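PDB 4P1L: solute-binding protein Csal_2479, which binds D-glucuronate and probably delivers it to a tripartite ATP-independent periplasmic (TRAP) transport system for uptake into the cytoplasm. Local coordinates for residues P158-N170 / I178-Y190. Sequence-based numbering, arbitrary orientation.
With BDP (beta-D-glucopyranuronic acid), chain C.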
ATOM      1  N   PRO A 158     -16.281 -16.267   5.434  1.00 17.80           N
ATOM      2  CA  PRO A 158     -15.453 -15.893   6.576  1.00 16.87           C
ATOM      3  C   PRO A 158     -15.064 -17.056   7.500  1.00 18.64           C
ATOM      4  O   PRO A 158     -13.932 -17.081   8.012  1.00 22.72           O
ATOM      5  CB  PRO A 158     -16.311 -14.839   7.278  1.00 18.81           C
ATOM      6  CG  PRO A 158     -17.054 -14.179   6.155  1.00 19.83           C
ATOM      7  CD  PRO A 158     -17.422 -15.353   5.259  1.00 16.00           C
ATOM      8  N   ASP A 159     -15.947 -18.022   7.687  1.00 22.06           N
ATOM      9  CA  ASP A 159     -15.624 -19.140   8.564  1.00 23.48           C
ATOM     10  C   ASP A 159     -14.448 -19.994   8.073  1.00 22.47           C
ATOM     11  O   ASP A 159     -13.810 -20.656   8.877  1.00 23.82           O
ATOM     12  CB  ASP A 159     -16.871 -19.997   8.848  1.00 30.83           C
ATOM     13  CG  ASP A 159     -17.812 -19.329   9.860  1.00 40.08           C
ATOM     14  OD1 ASP A 159     -17.579 -18.146  10.221  1.00 40.00           O
ATOM     15  OD2 ASP A 159     -18.785 -19.975  10.299  1.00 40.88           O
ATOM     16  N   ASP A 160     -14.130 -19.947   6.776  1.00 20.16           N
ATOM     17  CA  ASP A 160     -12.948 -20.642   6.271  1.00 18.12           C
ATOM     18  C   ASP A 160     -11.632 -19.984   6.723  1.00 17.47           C
ATOM     19  O   ASP A 160     -10.564 -20.567   6.554  1.00 21.71           O
ATOM     20  CB  ASP A 160     -12.974 -20.749   4.737  1.00 16.29           C
ATOM     21  CG  ASP A 160     -14.114 -21.596   4.223  1.00 22.22           C
ATOM     22  OD1 ASP A 160     -14.453 -22.588   4.885  1.00 23.30           O
ATOM     23  OD2 ASP A 160     -14.685 -21.266   3.166  1.00 20.17           O
ATOM     24  N   VAL A 161     -11.699 -18.787   7.296  1.00 16.99           N
ATOM     25  CA  VAL A 161     -10.486 -18.162   7.805  1.00 18.15           C
ATOM     26  C   VAL A 161     -10.115 -18.754   9.193  1.00 18.55           C
ATOM     27  O   VAL A 161      -8.976 -18.607   9.633  1.00 17.74           O
ATOM     28  CB  VAL A 161     -10.615 -16.616   7.838  1.00 16.36           C
ATOM     29  CG1 VAL A 161      -9.301 -15.968   8.239  1.00 17.26           C
ATOM     30  CG2 VAL A 161     -11.013 -16.102   6.447  1.00 16.46           C
ATOM     31  N   GLU A 162     -11.055 -19.440   9.846  1.00 19.13           N
ATOM     32  CA  GLU A 162     -10.798 -20.028  11.173  1.00 22.55           C
ATOM     33  C   GLU A 162      -9.612 -20.981  11.090  1.00 20.68           C
ATOM     34  O   GLU A 162      -9.513 -21.751  10.144  1.00 18.21           O
ATOM     35  CB  GLU A 162     -12.046 -20.740  11.737  1.00 22.15           C
ATOM     36  CG  GLU A 162     -13.156 -19.752  12.081  1.00 28.03           C
ATOM     37  CD  GLU A 162     -14.511 -20.390  12.315  1.00 36.58           C
ATOM     38  OE1 GLU A 162     -14.618 -21.636  12.310  1.00 35.38           O
ATOM     39  OE2 GLU A 162     -15.475 -19.620  12.488  1.00 45.20           O
ATOM     40  N   GLY A 163      -8.712 -20.901  12.067  1.00 21.48           N
ATOM     41  CA  GLY A 163      -7.538 -21.749  12.104  1.00 26.16           C
ATOM     42  C   GLY A 163      -6.328 -21.279  11.311  1.00 27.93           C
ATOM     43  O   GLY A 163      -5.237 -21.811  11.503  1.00 27.27           O
ATOM     44  N   LEU A 164      -6.493 -20.293  10.424  1.00 18.32           N
ATOM     45  CA  LEU A 164      -5.360 -19.773   9.676  1.00 18.90           C
ATOM     46  C   LEU A 164      -4.631 -18.702  10.472  1.00 21.16           C
ATOM     47  O   LEU A 164      -5.243 -17.793  11.023  1.00 21.37           O
ATOM     48  CB  LEU A 164      -5.795 -19.212   8.317  1.00 16.25           C
ATOM     49  CG  LEU A 164      -6.512 -20.165   7.350  1.00 22.84           C
ATOM     50  CD1 LEU A 164      -6.887 -19.424   6.067  1.00 22.06           C
ATOM     51  CD2 LEU A 164      -5.659 -21.355   7.024  1.00 22.49           C
ATOM     52  N   LYS A 165      -3.314 -18.830  10.521  1.00 18.18           N
ATOM     53  CA  LYS A 165      -2.450 -17.802  11.051  1.00 15.41           C
ATOM     54  C   LYS A 165      -1.949 -16.996   9.856  1.00 15.09           C
ATOM     55  O   LYS A 165      -1.175 -17.511   9.017  1.00 18.06           O
ATOM     56  CB  LYS A 165      -1.291 -18.430  11.811  1.00 18.58           C
ATOM     57  CG  LYS A 165      -0.355 -17.431  12.486  1.00 27.84           C
ATOM     58  CD  LYS A 165       0.411 -18.126  13.608  1.00 32.83           C
ATOM     59  CE  LYS A 165       1.290 -17.163  14.384  1.00 41.41           C
ATOM     60  NZ  LYS A 165       2.563 -16.922  13.657  1.00 41.78           N
ATOM     61  N   VAL A 166      -2.397 -15.745   9.788  1.00 14.84           N
ATOM     62  CA  VAL A 166      -2.161 -14.887   8.636  1.00 14.08           C
ATOM     63  C   VAL A 166      -1.274 -13.702   9.000  1.00 15.04           C
ATOM     64  O   VAL A 166      -1.552 -12.945   9.955  1.00 16.28           O
ATOM     65  CB  VAL A 166      -3.486 -14.334   8.055  1.00 13.73           C
ATOM     66  CG1 VAL A 166      -3.240 -13.608   6.713  1.00 13.62           C
ATOM     67  CG2 VAL A 166      -4.546 -15.440   7.894  1.00 14.99           C
ATOM     68  N   ARG A 167      -0.190 -13.556   8.248  1.00 15.16           N
ATOM     69  CA  ARG A 167       0.671 -12.390   8.376  1.00 15.74           C
ATOM     70  C   ARG A 167      -0.045 -11.153   7.867  1.00 14.25           C
ATOM     71  O   ARG A 167      -0.747 -11.200   6.854  1.00 14.81           O
ATOM     72  CB  ARG A 167       1.968 -12.566   7.587  1.00 15.90           C
ATOM     73  CG  ARG A 167       2.864 -11.370   7.626  1.00 16.24           C
ATOM     74  CD  ARG A 167       2.631 -10.436   6.442  1.00 15.81           C
ATOM     75  NE  ARG A 167       3.507  -9.263   6.464  1.00 14.95           N
ATOM     76  CZ  ARG A 167       3.512  -8.331   5.521  1.00 15.69           C
ATOM     77  NH1 ARG A 167       2.669  -8.419   4.484  1.00 15.42           N
ATOM     78  NH2 ARG A 167       4.333  -7.296   5.618  1.00 18.14           N
ATOM     79  N   VAL A 168       0.139 -10.058   8.593  1.00 14.66           N
ATOM     80  CA  VAL A 168      -0.328  -8.744   8.179  1.00 14.24           C
ATOM     81  C   VAL A 168       0.798  -7.740   8.346  1.00 14.79           C
ATOM     82  O   VAL A 168       1.828  -8.033   8.965  1.00 14.92           O
ATOM     83  CB  VAL A 168      -1.566  -8.290   8.990  1.00 15.25           C
ATOM     84  CG1 VAL A 168      -2.751  -9.151   8.665  1.00 13.21           C
ATOM     85  CG2 VAL A 168      -1.281  -8.278  10.488  1.00 14.81           C
HETATM   86  N   MSE A 169       0.618  -6.562   7.761  1.00 15.14           N
HETATM   87  CA  MSE A 169       1.529  -5.459   7.980  1.00 16.98           C
HETATM   88  C   MSE A 169       1.298  -4.945   9.403  1.00 14.24           C
HETATM   89  O   MSE A 169       0.334  -5.355  10.072  1.00 13.98           O
HETATM   90  CB  MSE A 169       1.257  -4.356   6.956  1.00 15.89           C
HETATM   91  CG  MSE A 169       1.603  -4.770   5.537  1.00 14.41           C
HETATM   92 SE   MSE A 169       1.508  -3.301   4.244  1.00 17.85          SE
HETATM   93  CE  MSE A 169      -0.407  -3.040   4.276  1.00 14.61           C
ATOM     94  N   ASN A 170       2.154  -4.036   9.851  1.00 19.17           N
ATOM     95  CA  ASN A 170       2.098  -3.599  11.251  1.00 28.23           C
ATOM     96  C   ASN A 170       1.159  -2.419  11.440  1.00 25.70           C
ATOM     97  O   ASN A 170       1.584  -1.270  11.547  1.00 28.44           O
ATOM     98  CB  ASN A 170       3.494  -3.295  11.835  1.00 29.91           C
ATOM     99  CG  ASN A 170       3.480  -3.232  13.374  1.00 41.30           C
ATOM    100  OD1 ASN A 170       2.628  -3.856  14.032  1.00 30.35           O
ATOM    101  ND2 ASN A 170       4.412  -2.463  13.950  1.00 39.32           N
ATOM    102  N   ILE A 178      -8.396  -9.540  10.546  1.00 14.19           N
ATOM    103  CA  ILE A 178      -8.287 -10.988  10.509  1.00 16.49           C
ATOM    104  C   ILE A 178      -9.098 -11.651  11.645  1.00 18.52           C
ATOM    105  O   ILE A 178      -9.775 -12.675  11.443  1.00 14.88           O
ATOM    106  CB  ILE A 178      -6.832 -11.441  10.596  1.00 14.00           C
ATOM    107  CG1 ILE A 178      -6.027 -10.952   9.382  1.00 14.54           C
ATOM    108  CG2 ILE A 178      -6.746 -12.983  10.707  1.00 13.72           C
ATOM    109  CD1 ILE A 178      -6.508 -11.486   8.052  1.00 14.72           C
ATOM    110  N   ASP A 179      -9.032 -11.074  12.837  1.00 17.26           N
ATOM    111  CA  ASP A 179      -9.728 -11.626  13.969  1.00 14.80           C
ATOM    112  C   ASP A 179     -11.228 -11.634  13.758  1.00 15.19           C
ATOM    113  O   ASP A 179     -11.894 -12.603  14.099  1.00 16.21           O
ATOM    114  CB  ASP A 179      -9.415 -10.841  15.257  1.00 16.33           C
ATOM    115  CG  ASP A 179      -8.031 -11.105  15.781  1.00 15.05           C
ATOM    116  OD1 ASP A 179      -7.237 -11.809  15.110  1.00 16.11           O
ATOM    117  OD2 ASP A 179      -7.732 -10.585  16.857  1.00 20.61           O
ATOM    118  N   GLU A 180     -11.758 -10.537  13.233  1.00 15.62           N
ATOM    119  CA  GLU A 180     -13.179 -10.459  12.920  1.00 15.64           C
ATOM    120  C   GLU A 180     -13.577 -11.420  11.790  1.00 15.70           C
ATOM    121  O   GLU A 180     -14.701 -11.913  11.764  1.00 18.48           O
ATOM    122  CB  GLU A 180     -13.555  -9.031  12.539  1.00 16.22           C
ATOM    123  CG  GLU A 180     -13.512  -8.042  13.743  1.00 19.69           C
ATOM    124  CD  GLU A 180     -14.578  -8.305  14.796  1.00 29.32           C
ATOM    125  OE1 GLU A 180     -15.399  -9.225  14.621  1.00 33.25           O
ATOM    126  OE2 GLU A 180     -14.596  -7.582  15.811  1.00 36.82           O
HETATM  127  N   MSE A 181     -12.676 -11.672  10.848  1.00 15.24           N
HETATM  128  CA  MSE A 181     -12.967 -12.669   9.827  1.00 18.85           C
HETATM  129  C   MSE A 181     -13.042 -14.067  10.416  1.00 20.93           C
HETATM  130  O   MSE A 181     -13.764 -14.899   9.880  1.00 21.62           O
HETATM  131  CB  MSE A 181     -11.924 -12.659   8.735  1.00 18.11           C
HETATM  132  CG  MSE A 181     -11.982 -11.441   7.862  1.00 15.51           C
HETATM  133 SE   MSE A 181     -10.599 -11.568   6.470  1.00 21.14          SE
HETATM  134  CE  MSE A 181     -10.942  -9.890   5.560  1.00 25.65           C
ATOM    135  N   GLY A 182     -12.305 -14.312  11.502  1.00 19.21           N
ATOM    136  CA  GLY A 182     -12.285 -15.606  12.179  1.00 24.16           C
ATOM    137  C   GLY A 182     -10.920 -16.262  12.414  1.00 23.13           C
ATOM    138  O   GLY A 182     -10.805 -17.305  13.090  1.00 19.48           O
ATOM    139  N   GLY A 183      -9.868 -15.686  11.860  1.00 17.02           N
ATOM    140  CA  GLY A 183      -8.550 -16.284  11.980  1.00 20.15           C
ATOM    141  C   GLY A 183      -7.715 -15.641  13.070  1.00 20.97           C
ATOM    142  O   GLY A 183      -8.242 -15.038  14.006  1.00 19.86           O
ATOM    143  N   ASN A 184      -6.402 -15.795  12.980  1.00 18.59           N
ATOM    144  CA  ASN A 184      -5.529 -15.074  13.889  1.00 16.84           C
ATOM    145  C   ASN A 184      -4.398 -14.491  13.062  1.00 19.50           C
ATOM    146  O   ASN A 184      -4.102 -14.977  11.971  1.00 18.90           O
ATOM    147  CB  ASN A 184      -5.052 -15.960  15.049  1.00 27.19           C
ATOM    148  CG  ASN A 184      -4.115 -17.055  14.617  1.00 25.75           C
ATOM    149  OD1 ASN A 184      -2.891 -16.885  14.620  1.00 29.25           O
ATOM    150  ND2 ASN A 184      -4.673 -18.203  14.277  1.00 29.53           N
ATOM    151  N   ALA A 185      -3.821 -13.406  13.545  1.00 16.64           N
ATOM    152  CA  ALA A 185      -2.921 -12.617  12.730  1.00 16.22           C
ATOM    153  C   ALA A 185      -1.572 -12.402  13.406  1.00 16.93           C
ATOM    154  O   ALA A 185      -1.432 -12.510  14.628  1.00 19.74           O
ATOM    155  CB  ALA A 185      -3.558 -11.269  12.418  1.00 15.61           C
ATOM    156  N   THR A 186      -0.571 -12.064  12.611  1.00 16.71           N
ATOM    157  CA  THR A 186       0.715 -11.744  13.175  1.00 19.99           C
ATOM    158  C   THR A 186       1.413 -10.733  12.273  1.00 21.52           C
ATOM    159  O   THR A 186       1.538 -10.949  11.072  1.00 17.28           O
ATOM    160  CB  THR A 186       1.576 -13.005  13.366  1.00 26.12           C
ATOM    161  OG1 THR A 186       2.831 -12.641  13.967  1.00 35.67           O
ATOM    162  CG2 THR A 186       1.838 -13.671  12.066  1.00 26.45           C
ATOM    163  N   PRO A 187       1.823  -9.602  12.851  1.00 20.67           N
ATOM    164  CA  PRO A 187       2.491  -8.536  12.106  1.00 18.40           C
ATOM    165  C   PRO A 187       3.916  -8.944  11.804  1.00 19.03           C
ATOM    166  O   PRO A 187       4.578  -9.516  12.672  1.00 19.78           O
ATOM    167  CB  PRO A 187       2.422  -7.345  13.082  1.00 21.44           C
ATOM    168  CG  PRO A 187       2.404  -7.971  14.424  1.00 30.54           C
ATOM    169  CD  PRO A 187       1.622  -9.239  14.272  1.00 25.79           C
HETATM  170  N   MSE A 188       4.391  -8.656  10.595  1.00 20.07           N
HETATM  171  CA  MSE A 188       5.727  -9.090  10.182  1.00 20.35           C
HETATM  172  C   MSE A 188       6.224  -8.268   8.987  1.00 17.54           C
HETATM  173  O   MSE A 188       5.435  -7.908   8.110  1.00 15.77           O
HETATM  174  CB  MSE A 188       5.657 -10.573   9.809  1.00 18.27           C
HETATM  175  CG  MSE A 188       6.952 -11.207   9.460  1.00 29.33           C
HETATM  176 SE   MSE A 188       6.670 -13.090   8.880  1.00 29.75          SE
HETATM  177  CE  MSE A 188       5.533 -13.688  10.295  1.00 17.50           C
ATOM    178  N   ALA A 189       7.522  -7.985   8.967  1.00 19.02           N
ATOM    179  CA  ALA A 189       8.196  -7.354   7.817  1.00 23.52           C
ATOM    180  C   ALA A 189       7.954  -8.144   6.547  1.00 16.56           C
ATOM    181  O   ALA A 189       8.036  -9.358   6.538  1.00 16.74           O
ATOM    182  CB  ALA A 189       9.685  -7.223   8.064  1.00 26.78           C
ATOM    183  N   TYR A 190       7.645  -7.431   5.474  1.00 18.99           N
ATOM    184  CA  TYR A 190       7.364  -8.031   4.161  1.00 19.04           C
ATOM    185  C   TYR A 190       8.442  -9.049   3.732  1.00 19.48           C
ATOM    186  O   TYR A 190       8.115 -10.141   3.238  1.00 17.33           O
ATOM    187  CB  TYR A 190       7.236  -6.885   3.148  1.00 20.12           C
ATOM    188  CG  TYR A 190       6.851  -7.245   1.736  1.00 17.29           C
ATOM    189  CD1 TYR A 190       5.769  -8.081   1.465  1.00 16.78           C
ATOM    190  CD2 TYR A 190       7.553  -6.714   0.654  1.00 18.02           C
ATOM    191  CE1 TYR A 190       5.428  -8.396   0.167  1.00 18.42           C
ATOM    192  CE2 TYR A 190       7.207  -7.019  -0.642  1.00 19.89           C
ATOM    193  CZ  TYR A 190       6.142  -7.861  -0.878  1.00 16.17           C
ATOM    194  OH  TYR A 190       5.781  -8.175  -2.166  1.00 18.44           O
TER
HETATM  195  C1  BDP C 401       2.703  -4.248  -0.884  1.00 11.57           C
HETATM  196  C2  BDP C 401       3.095  -2.788  -0.712  1.00 10.53           C
HETATM  197  C3  BDP C 401       4.395  -2.713  -0.006  1.00 16.70           C
HETATM  198  C4  BDP C 401       4.228  -3.387   1.319  1.00 12.52           C
HETATM  199  C5  BDP C 401       3.775  -4.860   1.136  1.00 10.25           C
HETATM  200  C6  BDP C 401       3.548  -5.582   2.462  1.00 12.94           C
HETATM  201  O2  BDP C 401       3.218  -2.251  -2.019  1.00 13.24           O
HETATM  202  O3  BDP C 401       4.649  -1.237   0.267  1.00 13.74           O
HETATM  203  O4  BDP C 401       5.462  -3.351   2.057  1.00 12.28           O
HETATM  204  O5  BDP C 401       2.592  -4.884   0.400  1.00 11.81           O
HETATM  205  O6A BDP C 401       2.618  -6.453   2.484  1.00 13.40           O
HETATM  206  O1  BDP C 401       1.465  -4.328  -1.501  1.00 14.07           O
HETATM  207  O6B BDP C 401       4.310  -5.362   3.426  1.00 15.87           O
HETATM  208  O   HOH W   1     -15.681 -16.504  10.940  1.00 25.06           O
HETATM  209  O   HOH W   2      -3.730 -20.793  13.901  1.00 36.29           O
HETATM  210  O   HOH W   3       4.904  -4.838   8.541  1.00 45.78           O
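The Arg167 guanidinium presents its edge to both Met188 O and the carboxylate of the bound beta-D-glucuronate, while the backbone N of Met169 lies over one face. C5 of the sugar sits over one face of the Tyr190 ring, offset toward its rim. These groups gather at the end of a parallel beta-alpha-beta unit, in which strands 165-168 and 184-187 pair and helix 172-181 makes the crossover. Arg167 NE and NH2 grip Met188 O side-on, at 2.9 and 2.8 Å. Arg167 NH1 reaches O6A of the glucuronate at 2.8 Å, nearly straight (178°). Arg167 NH2, shared with Met188 O, reaches O6B of the sugar at 2.9 Å. Chi1 (177°) sets Arg167 CG anti to the backbone N, where it packs on Met188 CB; the bend at chi2 (-93°) then turns CD and the guanidinium toward Met188 O and the ligand. A leucine in its place would probably leave the sugar carboxylate without this paired charge and Met188 O without its two side-chain donors. Arg146 also bonds the ligand.

On the opposite face of the strand pair, Val166 and Val168 pack on Ile178 of the crossover helix. Gly182 ends that helix in a Schellman motif. Val161 CG1 packs against Gly183 CA. At the far end, Asn184 N bonds Leu164 O, and water 2 joins Asn184 ND2 (2.8 Å) to Gly163 O (3.0 Å).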